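Local coordinates for protein putative oxidoreductase (Klebsiella pneumoniae subsp. pneumoniae MGH 78578, PDB 3E82) that probably acts as an NAD-dependent oxidoreductase of the Gfo/Idh/MocA family, with no substrate established, at residues P25-V30 and Q301-I306; H154-R159 and I227-M232; V250-A255 and D276-V281; A271-D276 and T294-Q299. All blocks are in the same frame, centred on the assembly; numbering follows the deposited sequence.

Interaction 1 (P25-V30 and Q301-I306)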
loop_
_atom_site.group_PDB
_atom_site.type_symbol
_atom_site.label_atom_id
_atom_site.label_comp_id
_atom_site.label_asym_id
_atom_site.label_seq_id
_atom_site.Cartn_x
_atom_site.Cartn_y
_atom_site.Cartn_z
ATOM N N PRO B 25 29.515 12.967 16.157
ATOM C CA PRO B 25 29.989 13.428 14.841
ATOM C C PRO B 25 29.230 14.632 14.288
ATOM O O PRO B 25 29.827 15.568 13.749
ATOM C CB PRO B 25 29.816 12.190 13.959
ATOM C CG PRO B 25 30.033 11.062 14.940
ATOM C CD PRO B 25 29.209 11.527 16.116
ATOM N N LEU B 26 27.908 14.600 14.412
ATOM C CA LEU B 26 27.084 15.694 13.926
ATOM C C LEU B 26 27.377 16.982 14.709
ATOM O O LEU B 26 27.671 18.025 14.122
ATOM C CB LEU B 26 25.605 15.321 14.050
ATOM C CG LEU B 26 25.119 14.210 13.107
ATOM C CD1 LEU B 26 23.724 13.736 13.525
ATOM C CD2 LEU B 26 25.113 14.733 11.667
ATOM N N ILE B 27 27.314 16.900 16.033
ATOM C CA ILE B 27 27.558 18.061 16.880
ATOM C C ILE B 27 28.921 18.699 16.633
ATOM O O ILE B 27 29.035 19.926 16.530
ATOM C CB ILE B 27 27.456 17.688 18.379
ATOM C CG1 ILE B 27 26.020 17.269 18.712
ATOM C CG2 ILE B 27 27.878 18.875 19.241
ATOM C CD1 ILE B 27 25.845 16.688 20.102
ATOM N N ARG B 28 29.954 17.869 16.540
ATOM C CA ARG B 28 31.305 18.366 16.328
ATOM C C ARG B 28 31.491 19.021 14.962
ATOM O O ARG B 28 32.444 19.769 14.754
ATOM C CB ARG B 28 32.310 17.222 16.537
ATOM C CG ARG B 28 32.423 16.794 18.015
ATOM C CD ARG B 28 33.070 15.425 18.201
ATOM N NE ARG B 28 34.430 15.363 17.668
ATOM C CZ ARG B 28 35.447 16.102 18.100
ATOM N NH1 ARG B 28 35.280 16.979 19.087
ATOM N NH2 ARG B 28 36.640 15.966 17.542
ATOM N N SER B 29 30.565 18.762 14.042
ATOM C CA SER B 29 30.645 19.332 12.698
ATOM C C SER B 29 29.880 20.649 12.572
ATOM O O SER B 29 29.894 21.284 11.518
ATOM C CB SER B 29 30.087 18.343 11.674
ATOM O OG SER B 29 28.670 18.296 11.758
ATOM N N VAL B 30 29.217 21.059 13.646
ATOM C CA VAL B 30 28.434 22.287 13.637
ATOM C C VAL B 30 29.067 23.378 14.493
ATOM O O VAL B 30 29.085 23.286 15.724
ATOM C CB VAL B 30 26.994 22.029 14.150
ATOM C CG1 VAL B 30 26.215 23.330 14.208
ATOM C CG2 VAL B 30 26.294 21.028 13.247
ATOM N N GLN B 301 21.513 19.828 9.815
ATOM C CA GLN B 301 20.573 20.937 9.874
ATOM C C GLN B 301 19.829 20.934 11.206
ATOM O O GLN B 301 19.522 21.994 11.750
ATOM C CB GLN B 301 19.561 20.869 8.723
ATOM C CG GLN B 301 20.087 21.352 7.370
ATOM C CD GLN B 301 20.428 22.839 7.364
ATOM O OE1 GLN B 301 19.625 23.673 7.779
ATOM N NE2 GLN B 301 21.619 23.173 6.881
ATOM N N TYR B 302 19.536 19.748 11.732
ATOM C CA TYR B 302 18.840 19.674 13.014
ATOM C C TYR B 302 19.614 20.467 14.077
ATOM O O TYR B 302 19.041 21.278 14.793
ATOM C CB TYR B 302 18.705 18.225 13.489
ATOM C CG TYR B 302 18.035 18.117 14.841
ATOM C CD1 TYR B 302 16.643 18.128 14.953
ATOM C CD2 TYR B 302 18.792 18.053 16.023
ATOM C CE1 TYR B 302 16.014 18.081 16.197
ATOM C CE2 TYR B 302 18.167 18.007 17.280
ATOM C CZ TYR B 302 16.779 18.025 17.355
ATOM O OH TYR B 302 16.145 18.010 18.573
ATOM N N TYR B 303 20.915 20.219 14.177
ATOM C CA TYR B 303 21.741 20.901 15.166
ATOM C C TYR B 303 22.037 22.358 14.813
ATOM O O TYR B 303 22.158 23.201 15.699
ATOM C CB TYR B 303 23.042 20.123 15.399
ATOM C CG TYR B 303 22.868 18.982 16.385
ATOM C CD1 TYR B 303 22.526 19.236 17.712
ATOM C CD2 TYR B 303 23.003 17.654 15.986
ATOM C CE1 TYR B 303 22.319 18.195 18.622
ATOM C CE2 TYR B 303 22.797 16.598 16.887
ATOM C CZ TYR B 303 22.453 16.878 18.205
ATOM O OH TYR B 303 22.230 15.854 19.108
HETATM N N MSE B 304 22.143 22.661 13.524
HETATM C CA MSE B 304 22.392 24.038 13.112
HETATM C C MSE B 304 21.170 24.878 13.471
HETATM O O MSE B 304 21.293 26.014 13.934
HETATM C CB MSE B 304 22.655 24.101 11.610
HETATM C CG MSE B 304 23.798 23.217 11.172
HETATM SE SE MSE B 304 24.166 23.349 9.282
HETATM C CE MSE B 304 23.513 21.662 8.645
ATOM N N LEU B 305 19.986 24.302 13.278
ATOM C CA LEU B 305 18.746 25.006 13.590
ATOM C C LEU B 305 18.504 25.087 15.101
ATOM O O LEU B 305 18.022 26.102 15.607
ATOM C CB LEU B 305 17.571 24.334 12.874
ATOM C CG LEU B 305 17.619 24.423 11.338
ATOM C CD1 LEU B 305 16.493 23.598 10.732
ATOM C CD2 LEU B 305 17.497 25.888 10.898
ATOM N N ILE B 306 18.844 24.024 15.828
ATOM C CA ILE B 306 18.678 24.037 17.280
ATOM C C ILE B 306 19.617 25.127 17.810
ATOM O O ILE B 306 19.278 25.873 18.735
ATOM C CB ILE B 306 19.072 22.677 17.906
ATOM C CG1 ILE B 306 17.935 21.651 17.721
ATOM C CG2 ILE B 306 19.462 22.877 19.365
ATOM C CD1 ILE B 306 16.698 21.884 18.586
#
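Ile27 and Tyr303 face each other with CA atoms 6.7 Å apart, and Val30 and Met304 bring theirs to 6.3 Å. Residues 25-28 are the last turn of helix 17-28, and the chain then leaves the helix through Ser29 and Val30. Residues 301-306 lie within helix 300-310. Helix 17-28 begins within what looks like the GxGxxG-type glycine-rich turn of a Rossmann fold, whereas helix 300-310 comes much later, in the C-terminal alpha/beta part of the chain. The contact therefore joins distant parts of the chain.

Tyr303 carries most of it. With chi1 at -83°, CG stands anti to the carbonyl carbon, and from there the ring lies against Ile27. One ring face receives Ile27 CG1 in a CH-pi contact, 3.7 Å from the ring centroid and 14° off the normal. The opposite face is met by CD2 of its neighbour Tyr302. Leu26 CB approaches the same ring obliquely, 4.0 Å from Tyr303 CD2. No hydrogen bond crosses between the segments. The phenol oxygen of Tyr303 instead bonds to His23 ND1, one turn back on helix 17-28, which helps to fix the ring. Val72 and Leu33, from two strands of the Rossmann sheet, also touch Ile27 and Tyr303.

Val30 extends the apolar surface with both methyl branches. Val30 CG2 lies 4.0 Å from Tyr303 CB, and Val30 CG1 lies 3.9 Å from CG of selenomethionine Met304.

Interaction 2 (H154-R159 and I227-M232)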
loop_
_atom_site.group_PDB
_atom_site.type_symbol
_atom_site.label_atom_id
_atom_site.label_comp_id
_atom_site.label_asym_id
_atom_site.label_seq_id
_atom_site.Cartn_x
_atom_site.Cartn_y
_atom_site.Cartn_z
ATOM N N HIS B 154 7.992 4.159 2.227
ATOM C CA HIS B 154 8.421 2.838 2.679
ATOM C C HIS B 154 9.771 2.755 3.373
ATOM O O HIS B 154 10.690 3.530 3.103
ATOM C CB HIS B 154 8.543 1.858 1.499
ATOM C CG HIS B 154 7.243 1.423 0.905
ATOM N ND1 HIS B 154 6.972 0.101 0.622
ATOM C CD2 HIS B 154 6.160 2.126 0.501
ATOM C CE1 HIS B 154 5.774 0.008 0.072
ATOM N NE2 HIS B 154 5.261 1.222 -0.014
ATOM N N PHE B 155 9.866 1.783 4.268
ATOM C CA PHE B 155 11.118 1.441 4.917
ATOM C C PHE B 155 11.078 -0.071 4.809
ATOM O O PHE B 155 10.328 -0.724 5.524
ATOM C CB PHE B 155 11.201 1.790 6.393
ATOM C CG PHE B 155 12.472 1.289 7.015
ATOM C CD1 PHE B 155 13.642 2.035 6.926
ATOM C CD2 PHE B 155 12.538 0.004 7.555
ATOM C CE1 PHE B 155 14.858 1.512 7.352
ATOM C CE2 PHE B 155 13.756 -0.528 7.984
ATOM C CZ PHE B 155 14.915 0.229 7.880
ATOM N N ASP B 156 11.865 -0.627 3.900
ATOM C CA ASP B 156 11.869 -2.068 3.708
ATOM C C ASP B 156 13.284 -2.592 3.553
ATOM O O ASP B 156 14.164 -1.912 3.029
ATOM C CB ASP B 156 11.058 -2.452 2.458
ATOM C CG ASP B 156 9.602 -1.978 2.517
ATOM O OD1 ASP B 156 9.083 -1.782 3.639
ATOM O OD2 ASP B 156 8.967 -1.814 1.445
ATOM N N ARG B 157 13.501 -3.807 4.025
ATOM C CA ARG B 157 14.798 -4.448 3.900
ATOM C C ARG B 157 14.564 -5.952 3.834
ATOM O O ARG B 157 13.445 -6.420 4.058
ATOM C CB ARG B 157 15.713 -4.036 5.066
ATOM C CG ARG B 157 16.075 -2.554 4.958
ATOM C CD ARG B 157 17.172 -2.050 5.886
ATOM N NE ARG B 157 17.325 -0.603 5.697
ATOM C CZ ARG B 157 18.174 0.175 6.369
ATOM N NH1 ARG B 157 18.974 -0.341 7.296
ATOM N NH2 ARG B 157 18.221 1.481 6.116
ATOM N N PHE B 158 15.596 -6.707 3.484
ATOM C CA PHE B 158 15.447 -8.149 3.380
ATOM C C PHE B 158 16.276 -8.847 4.441
ATOM O O PHE B 158 17.500 -8.920 4.344
ATOM C CB PHE B 158 15.861 -8.628 1.989
ATOM C CG PHE B 158 15.575 -10.081 1.743
ATOM C CD1 PHE B 158 14.264 -10.550 1.704
ATOM C CD2 PHE B 158 16.616 -10.985 1.564
ATOM C CE1 PHE B 158 13.996 -11.902 1.487
ATOM C CE2 PHE B 158 16.357 -12.339 1.348
ATOM C CZ PHE B 158 15.048 -12.797 1.309
ATOM N N ARG B 159 15.589 -9.350 5.457
ATOM C CA ARG B 159 16.230 -10.045 6.557
ATOM C C ARG B 159 15.339 -11.188 7.019
ATOM O O ARG B 159 14.683 -11.110 8.062
ATOM C CB ARG B 159 16.507 -9.061 7.695
ATOM C CG ARG B 159 17.557 -8.022 7.311
ATOM C CD ARG B 159 17.671 -6.882 8.307
ATOM N NE ARG B 159 18.634 -5.880 7.844
ATOM C CZ ARG B 159 18.798 -4.681 8.398
ATOM N NH1 ARG B 159 18.059 -4.325 9.444
ATOM N NH2 ARG B 159 19.700 -3.836 7.908
ATOM N N ILE B 227 0.080 6.411 2.805
ATOM C CA ILE B 227 0.379 5.032 3.145
ATOM C C ILE B 227 1.826 4.927 3.615
ATOM O O ILE B 227 2.752 5.320 2.898
ATOM C CB ILE B 227 0.180 4.097 1.933
ATOM C CG1 ILE B 227 -1.301 4.046 1.552
ATOM C CG2 ILE B 227 0.678 2.699 2.271
ATOM C CD1 ILE B 227 -1.582 3.180 0.324
ATOM N N LEU B 228 2.006 4.409 4.827
ATOM C CA LEU B 228 3.331 4.232 5.412
ATOM C C LEU B 228 3.504 2.729 5.541
ATOM O O LEU B 228 2.657 2.055 6.129
ATOM C CB LEU B 228 3.392 4.904 6.785
ATOM C CG LEU B 228 2.951 6.372 6.849
ATOM C CD1 LEU B 228 3.165 6.897 8.272
ATOM C CD2 LEU B 228 3.746 7.219 5.850
ATOM N N HIS B 229 4.592 2.201 4.990
ATOM C CA HIS B 229 4.808 0.755 5.006
ATOM C C HIS B 229 6.214 0.341 5.438
ATOM O O HIS B 229 7.207 0.845 4.919
ATOM C CB HIS B 229 4.513 0.185 3.611
ATOM C CG HIS B 229 4.515 -1.312 3.550
ATOM N ND1 HIS B 229 3.394 -2.069 3.822
ATOM C CD2 HIS B 229 5.514 -2.194 3.304
ATOM C CE1 HIS B 229 3.703 -3.352 3.749
ATOM N NE2 HIS B 229 4.983 -3.455 3.436
ATOM N N CYS B 230 6.267 -0.594 6.384
ATOM C CA CYS B 230 7.520 -1.134 6.917
ATOM C C CYS B 230 7.523 -2.658 6.788
ATOM O O CYS B 230 6.515 -3.303 7.060
ATOM C CB CYS B 230 7.659 -0.787 8.406
ATOM S SG CYS B 230 7.722 0.955 8.781
ATOM N N SER B 231 8.650 -3.232 6.376
ATOM C CA SER B 231 8.754 -4.689 6.269
ATOM C C SER B 231 10.197 -5.174 6.291
ATOM O O SER B 231 11.070 -4.533 5.733
ATOM C CB SER B 231 8.093 -5.206 4.986
ATOM O OG SER B 231 8.255 -6.618 4.896
HETATM N N MSE B 232 10.433 -6.310 6.935
HETATM C CA MSE B 232 11.769 -6.891 7.012
HETATM C C MSE B 232 11.958 -7.955 5.926
HETATM O O MSE B 232 13.009 -8.590 5.846
HETATM C CB MSE B 232 11.993 -7.525 8.389
HETATM C CG MSE B 232 11.975 -6.523 9.532
HETATM SE SE MSE B 232 13.427 -5.263 9.348
HETATM C CE MSE B 232 14.543 -5.883 10.816
#
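His154 to Asp156 and His229 to Ser231 pair in parallel register, with the strand axes 4.8 Å apart and 3° from parallel. They are neighbouring strands of the mixed sheet of the C-terminal alpha/beta domain. Phe155 uses both its N and its O: Phe155 N donates to His229 O at 2.9 Å, and Phe155 O accepts from Ser231 N at 3.1 Å. Arg157 N then bonds to Ser231 O, and Arg159 N to Met232 O, so the pairing runs on past the regular strands.

His154, Asp156, His229 and Ser231 share one sheet face. His154 CG is anti to the carbonyl carbon (chi1 -72°), and His229 CB sits over the centre of the His154 ring, 3.7 Å from the centroid. The two imidazoles meet obliquely. His154 ND1 bonds to Asp156 OD2 at 2.9 Å, on the syn side of the carboxylate and nearly in the imidazole plane. His154 NE2 bonds to Glu152, so both ring nitrogens are held by acids. The His229 ring also meets His150 of the second subunit.

Phe155 and Cys230 point to the other face, where helix 176-192 packs on both. At the edge of the His229 ring, close to its plane, Asp156 OD1 lies 3.6 Å from His229 CD2, with the carboxylate turned 87° to the ring.

Interaction 3 (V250-A255 and D276-V281)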
loop_
_atom_site.group_PDB
_atom_site.type_symbol
_atom_site.label_atom_id
_atom_site.label_comp_id
_atom_site.label_asym_id
_atom_site.label_seq_id
_atom_site.Cartn_x
_atom_site.Cartn_y
_atom_site.Cartn_z
ATOM N N VAL B 250 5.718 10.727 -9.054
ATOM C CA VAL B 250 7.146 10.788 -8.812
ATOM C C VAL B 250 7.534 9.625 -7.915
ATOM O O VAL B 250 6.866 9.323 -6.923
ATOM C CB VAL B 250 7.571 12.128 -8.155
ATOM C CG1 VAL B 250 6.919 12.277 -6.796
ATOM C CG2 VAL B 250 9.090 12.187 -8.033
ATOM N N ILE B 251 8.606 8.947 -8.295
ATOM C CA ILE B 251 9.101 7.829 -7.522
ATOM C C ILE B 251 10.551 8.087 -7.158
ATOM O O ILE B 251 11.330 8.567 -7.985
ATOM C CB ILE B 251 9.041 6.492 -8.321
ATOM C CG1 ILE B 251 7.588 6.039 -8.514
ATOM C CG2 ILE B 251 9.799 5.410 -7.580
ATOM C CD1 ILE B 251 6.779 6.917 -9.453
ATOM N N LYS B 252 10.897 7.803 -5.908
ATOM C CA LYS B 252 12.273 7.917 -5.442
ATOM C C LYS B 252 12.562 6.480 -5.046
ATOM O O LYS B 252 12.051 5.979 -4.046
ATOM C CB LYS B 252 12.400 8.840 -4.225
ATOM C CG LYS B 252 13.844 8.945 -3.686
ATOM C CD LYS B 252 14.808 9.502 -4.743
ATOM C CE LYS B 252 16.202 9.798 -4.177
ATOM N NZ LYS B 252 16.885 8.564 -3.642
ATOM N N ALA B 253 13.359 5.808 -5.857
ATOM C CA ALA B 253 13.682 4.414 -5.628
ATOM C C ALA B 253 14.465 4.113 -4.357
ATOM O O ALA B 253 14.006 3.353 -3.499
ATOM C CB ALA B 253 14.441 3.872 -6.837
ATOM N N ARG B 254 15.641 4.725 -4.247
ATOM C CA ARG B 254 16.560 4.493 -3.138
ATOM C C ARG B 254 16.441 5.460 -1.954
ATOM O O ARG B 254 15.993 6.593 -2.098
ATOM C CB ARG B 254 17.993 4.511 -3.696
ATOM C CG ARG B 254 19.074 4.012 -2.744
ATOM C CD ARG B 254 20.463 4.108 -3.383
ATOM N NE ARG B 254 20.732 5.464 -3.850
ATOM C CZ ARG B 254 21.802 5.835 -4.547
ATOM N NH1 ARG B 254 22.735 4.949 -4.874
ATOM N NH2 ARG B 254 21.935 7.099 -4.927
ATOM N N ALA B 255 16.857 5.002 -0.777
ATOM C CA ALA B 255 16.797 5.820 0.428
ATOM C C ALA B 255 18.045 6.673 0.617
ATOM O O ALA B 255 19.093 6.405 0.030
ATOM C CB ALA B 255 16.599 4.931 1.650
ATOM N N ASP B 276 23.208 12.218 -3.138
ATOM C CA ASP B 276 22.285 11.190 -3.594
ATOM C C ASP B 276 22.192 11.221 -5.118
ATOM O O ASP B 276 21.496 12.060 -5.690
ATOM C CB ASP B 276 20.905 11.436 -2.985
ATOM C CG ASP B 276 19.990 10.237 -3.114
ATOM O OD1 ASP B 276 20.268 9.361 -3.963
ATOM O OD2 ASP B 276 18.990 10.182 -2.369
ATOM N N ASP B 277 22.888 10.296 -5.772
ATOM C CA ASP B 277 22.876 10.244 -7.227
ATOM C C ASP B 277 21.755 9.362 -7.796
ATOM O O ASP B 277 21.807 8.939 -8.951
ATOM C CB ASP B 277 24.246 9.790 -7.743
ATOM C CG ASP B 277 24.585 8.376 -7.338
ATOM O OD1 ASP B 277 23.889 7.825 -6.459
ATOM O OD2 ASP B 277 25.556 7.817 -7.895
ATOM N N ASP B 278 20.749 9.080 -6.969
ATOM C CA ASP B 278 19.589 8.305 -7.399
ATOM C C ASP B 278 18.568 9.403 -7.634
ATOM O O ASP B 278 18.071 10.018 -6.695
ATOM C CB ASP B 278 19.105 7.358 -6.298
ATOM C CG ASP B 278 17.832 6.614 -6.687
ATOM O OD1 ASP B 278 17.862 5.865 -7.686
ATOM O OD2 ASP B 278 16.800 6.776 -5.998
ATOM N N PRO B 279 18.241 9.666 -8.902
ATOM C CA PRO B 279 17.284 10.720 -9.210
ATOM C C PRO B 279 15.823 10.438 -8.936
ATOM O O PRO B 279 15.405 9.297 -8.748
ATOM C CB PRO B 279 17.535 10.966 -10.687
ATOM C CG PRO B 279 17.747 9.579 -11.183
ATOM C CD PRO B 279 18.667 8.974 -10.131
ATOM N N LEU B 280 15.060 11.516 -8.907
ATOM C CA LEU B 280 13.631 11.438 -8.728
ATOM C C LEU B 280 13.150 11.115 -10.141
ATOM O O LEU B 280 13.625 11.722 -11.108
ATOM C CB LEU B 280 13.097 12.798 -8.283
ATOM C CG LEU B 280 13.551 13.296 -6.904
ATOM C CD1 LEU B 280 13.742 14.810 -6.938
ATOM C CD2 LEU B 280 12.525 12.895 -5.844
ATOM N N VAL B 281 12.257 10.140 -10.271
ATOM C CA VAL B 281 11.719 9.785 -11.582
ATOM C C VAL B 281 10.283 10.318 -11.633
ATOM O O VAL B 281 9.413 9.878 -10.874
ATOM C CB VAL B 281 11.744 8.248 -11.807
ATOM C CG1 VAL B 281 11.166 7.909 -13.165
ATOM C CG2 VAL B 281 13.176 7.731 -11.709
HETATM O O HOH W 1 19.622 7.111 -2.332
#
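Arg254 reaches across to three successive aspartates, Asp276, Asp277 and Asp278. Its CB lies 3.4 Å from Asp278 OD2, the same oxygen that accepts a bond from Arg254 N at 2.9 Å. CG stands anti to the backbone N (chi1 -168°), and the chain then bends at chi3. NE passes Asp278 CB at 3.5 Å, and a water joins this nitrogen to Ala255 O and Asp276 OD1. CZ and NH1 both lie near Asp277 OD1. At the tip, NH2 forms two salt bridges near the guanidinium plane: Arg254 NH2 to Asp277 OD1 is 2.6 Å and nearly straight, and Arg254 NH2 to Asp276 OD1 is 3.0 Å.

Lys252 binds two of these acids, Asp276 and Asp278. Its NZ bonds to Asp276 OD2 at 2.9 Å, to Asp278 OD2 at 3.0 Å, and to Arg254 O. Ser131 OG is a further partner of Asp276 OD2. The two basic groups would be expected to stabilise the charged form of these carboxylates.

Farther along, Ile251 and Val281 form an antiparallel hydrogen-bonded pair. The backbone N of Asp278 donates to Asp276 OD1, from the opposite face to Arg254 NH2. The arrangement is an Asx turn within a salt-bridge network, beside the end of an antiparallel strand pair.

Interaction 4 (A271-D276 and T294-Q299)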
loop_
_atom_site.group_PDB
_atom_site.type_symbol
_atom_site.label_atom_id
_atom_site.label_comp_id
_atom_site.label_asym_id
_atom_site.label_seq_id
_atom_site.Cartn_x
_atom_site.Cartn_y
_atom_site.Cartn_z
ATOM N N ALA B 271 33.043 16.132 1.881
ATOM C CA ALA B 271 32.793 16.076 0.441
ATOM C C ALA B 271 31.509 15.414 -0.048
ATOM O O ALA B 271 30.629 16.083 -0.601
ATOM C CB ALA B 271 33.989 15.427 -0.262
ATOM N N ASP B 272 31.405 14.104 0.139
ATOM C CA ASP B 272 30.243 13.357 -0.341
ATOM C C ASP B 272 29.105 13.161 0.662
ATOM O O ASP B 272 28.190 12.371 0.413
ATOM C CB ASP B 272 30.697 11.990 -0.857
ATOM C CG ASP B 272 31.957 12.075 -1.707
ATOM O OD1 ASP B 272 32.025 12.956 -2.594
ATOM O OD2 ASP B 272 32.876 11.255 -1.493
ATOM N N TRP B 273 29.155 13.873 1.783
ATOM C CA TRP B 273 28.122 13.761 2.813
ATOM C C TRP B 273 26.731 14.087 2.256
ATOM O O TRP B 273 26.532 15.125 1.633
ATOM C CB TRP B 273 28.461 14.695 3.990
ATOM C CG TRP B 273 27.390 14.802 5.059
ATOM C CD1 TRP B 273 26.608 15.887 5.330
ATOM C CD2 TRP B 273 26.987 13.779 5.981
ATOM N NE1 TRP B 273 25.742 15.606 6.362
ATOM C CE2 TRP B 273 25.952 14.319 6.779
ATOM C CE3 TRP B 273 27.399 12.460 6.208
ATOM C CZ2 TRP B 273 25.322 13.583 7.787
ATOM C CZ3 TRP B 273 26.770 11.724 7.215
ATOM C CH2 TRP B 273 25.743 12.291 7.990
ATOM N N GLY B 274 25.778 13.181 2.464
ATOM C CA GLY B 274 24.418 13.408 2.000
ATOM C C GLY B 274 24.151 13.442 0.502
ATOM O O GLY B 274 23.031 13.747 0.079
ATOM N N GLN B 275 25.156 13.139 -0.313
ATOM C CA GLN B 275 24.957 13.149 -1.755
ATOM C C GLN B 275 24.056 11.992 -2.142
ATOM O O GLN B 275 24.124 10.917 -1.546
ATOM C CB GLN B 275 26.298 13.046 -2.488
ATOM C CG GLN B 275 27.109 14.332 -2.412
ATOM C CD GLN B 275 26.398 15.496 -3.080
ATOM O OE1 GLN B 275 26.509 16.642 -2.644
ATOM N NE2 GLN B 275 25.670 15.205 -4.148
ATOM N N ASP B 276 23.208 12.218 -3.138
ATOM C CA ASP B 276 22.285 11.190 -3.594
ATOM C C ASP B 276 22.192 11.221 -5.118
ATOM O O ASP B 276 21.496 12.060 -5.690
ATOM C CB ASP B 276 20.905 11.436 -2.985
ATOM C CG ASP B 276 19.990 10.237 -3.114
ATOM O OD1 ASP B 276 20.268 9.361 -3.963
ATOM O OD2 ASP B 276 18.990 10.182 -2.369
ATOM N N THR B 294 18.252 14.786 -7.316
ATOM C CA THR B 294 17.812 14.782 -5.928
ATOM C C THR B 294 18.725 15.698 -5.115
ATOM O O THR B 294 19.949 15.616 -5.216
ATOM C CB THR B 294 17.873 13.363 -5.322
ATOM O OG1 THR B 294 17.096 12.465 -6.125
ATOM C CG2 THR B 294 17.319 13.365 -3.896
ATOM N N PRO B 295 18.136 16.591 -4.309
ATOM C CA PRO B 295 18.928 17.510 -3.489
ATOM C C PRO B 295 19.752 16.776 -2.435
ATOM O O PRO B 295 19.381 15.685 -1.980
ATOM C CB PRO B 295 17.871 18.433 -2.885
ATOM C CG PRO B 295 16.660 17.545 -2.803
ATOM C CD PRO B 295 16.693 16.813 -4.113
ATOM N N GLN B 296 20.882 17.368 -2.071
ATOM C CA GLN B 296 21.762 16.777 -1.076
ATOM C C GLN B 296 21.030 16.763 0.253
ATOM O O GLN B 296 20.260 17.676 0.551
ATOM C CB GLN B 296 23.045 17.605 -0.926
ATOM C CG GLN B 296 24.097 16.964 -0.011
ATOM C CD GLN B 296 24.765 17.964 0.941
ATOM O OE1 GLN B 296 25.024 19.109 0.576
ATOM N NE2 GLN B 296 25.058 17.520 2.160
ATOM N N GLY B 297 21.258 15.723 1.043
ATOM C CA GLY B 297 20.625 15.649 2.348
ATOM C C GLY B 297 21.639 16.019 3.418
ATOM O O GLY B 297 22.839 15.849 3.208
ATOM N N ASP B 298 21.180 16.547 4.551
ATOM C CA ASP B 298 22.100 16.896 5.633
ATOM C C ASP B 298 21.421 17.069 6.985
ATOM O O ASP B 298 20.921 18.144 7.311
ATOM C CB ASP B 298 22.883 18.161 5.291
ATOM C CG ASP B 298 23.900 18.521 6.363
ATOM O OD1 ASP B 298 24.261 17.627 7.165
ATOM O OD2 ASP B 298 24.340 19.693 6.395
ATOM N N GLN B 299 21.426 16.010 7.785
ATOM C CA GLN B 299 20.800 16.077 9.096
ATOM C C GLN B 299 21.522 17.016 10.077
ATOM O O GLN B 299 21.024 17.274 11.170
ATOM C CB GLN B 299 20.661 14.666 9.693
ATOM C CG GLN B 299 21.952 13.935 9.965
ATOM C CD GLN B 299 21.699 12.483 10.347
ATOM O OE1 GLN B 299 21.224 12.189 11.445
ATOM N NE2 GLN B 299 21.996 11.570 9.426
HETATM O O HOH W 2 22.283 15.296 -3.948
HETATM O O HOH W 3 20.322 12.242 -7.826
#
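Trp273 and Asp298 each hold CG anti to their own backbone N, at chi1 173° and -177°, and their polar ends meet between the two loops. Trp273 lies in the type II beta turn from Asp272 to Gln275, and Asp298 stands just before helix 300-310, where its side chain caps a backbone N.

Trp273 NE1 donates to Asp298 OD1 at 2.6 Å. The oxygen lies in the indole plane, but the donor comes from above the carboxylate plane, and the two planes are 89° apart. Asp298 OD2 forms a salt bridge with Arg300, so the carboxylate is fixed by both loop and helix.

The backbones join at two glycines. Gly297 N donates to Gly274 O at 2.8 Å in a nearly straight bond. In return, the bare Gly274 CA comes within 3.1 Å of Gly297 O in a CA-H...O contact. Gly274 has the positive phi expected at the third position of this turn. The two chains lie close here, their CA atoms 4.4 Å apart at Gly274 and Gly297.

Gln296 reaches across the turn, with its CG 3.4 Å from Gly274 O. Thr294 CG2 packs on the side chain of Asp276, and Thr294 OG1 bonds to Asp278 O. A water donates to Thr294 O and weakly accepts from Asp276 N. At the indole edge, Gln299 CG touches Trp273 CZ2 at 4.0 Å.

Interaction 1 is mostly buried and wholly apolar across its segments, and it joins a Rossmann helix to helix 300-310. Interactions 2, 3 and 4 are partly buried and belong to the C-terminal part of the chain. Interactions 2 and 3 hold the same mixed sheet, one by parallel pairing with histidines on a face that reaches the second subunit. The other has a short antiparallel pair giving way to salt bridges that run toward the surface, where Arg254 and Asp277 are exposed. Interaction 4 has no regular strand and relies on loop hydrogen bonds. It shares Asp276 with interaction 3. It also touches interaction 1, where Leu26 CD2 packs against Trp273 CZ2.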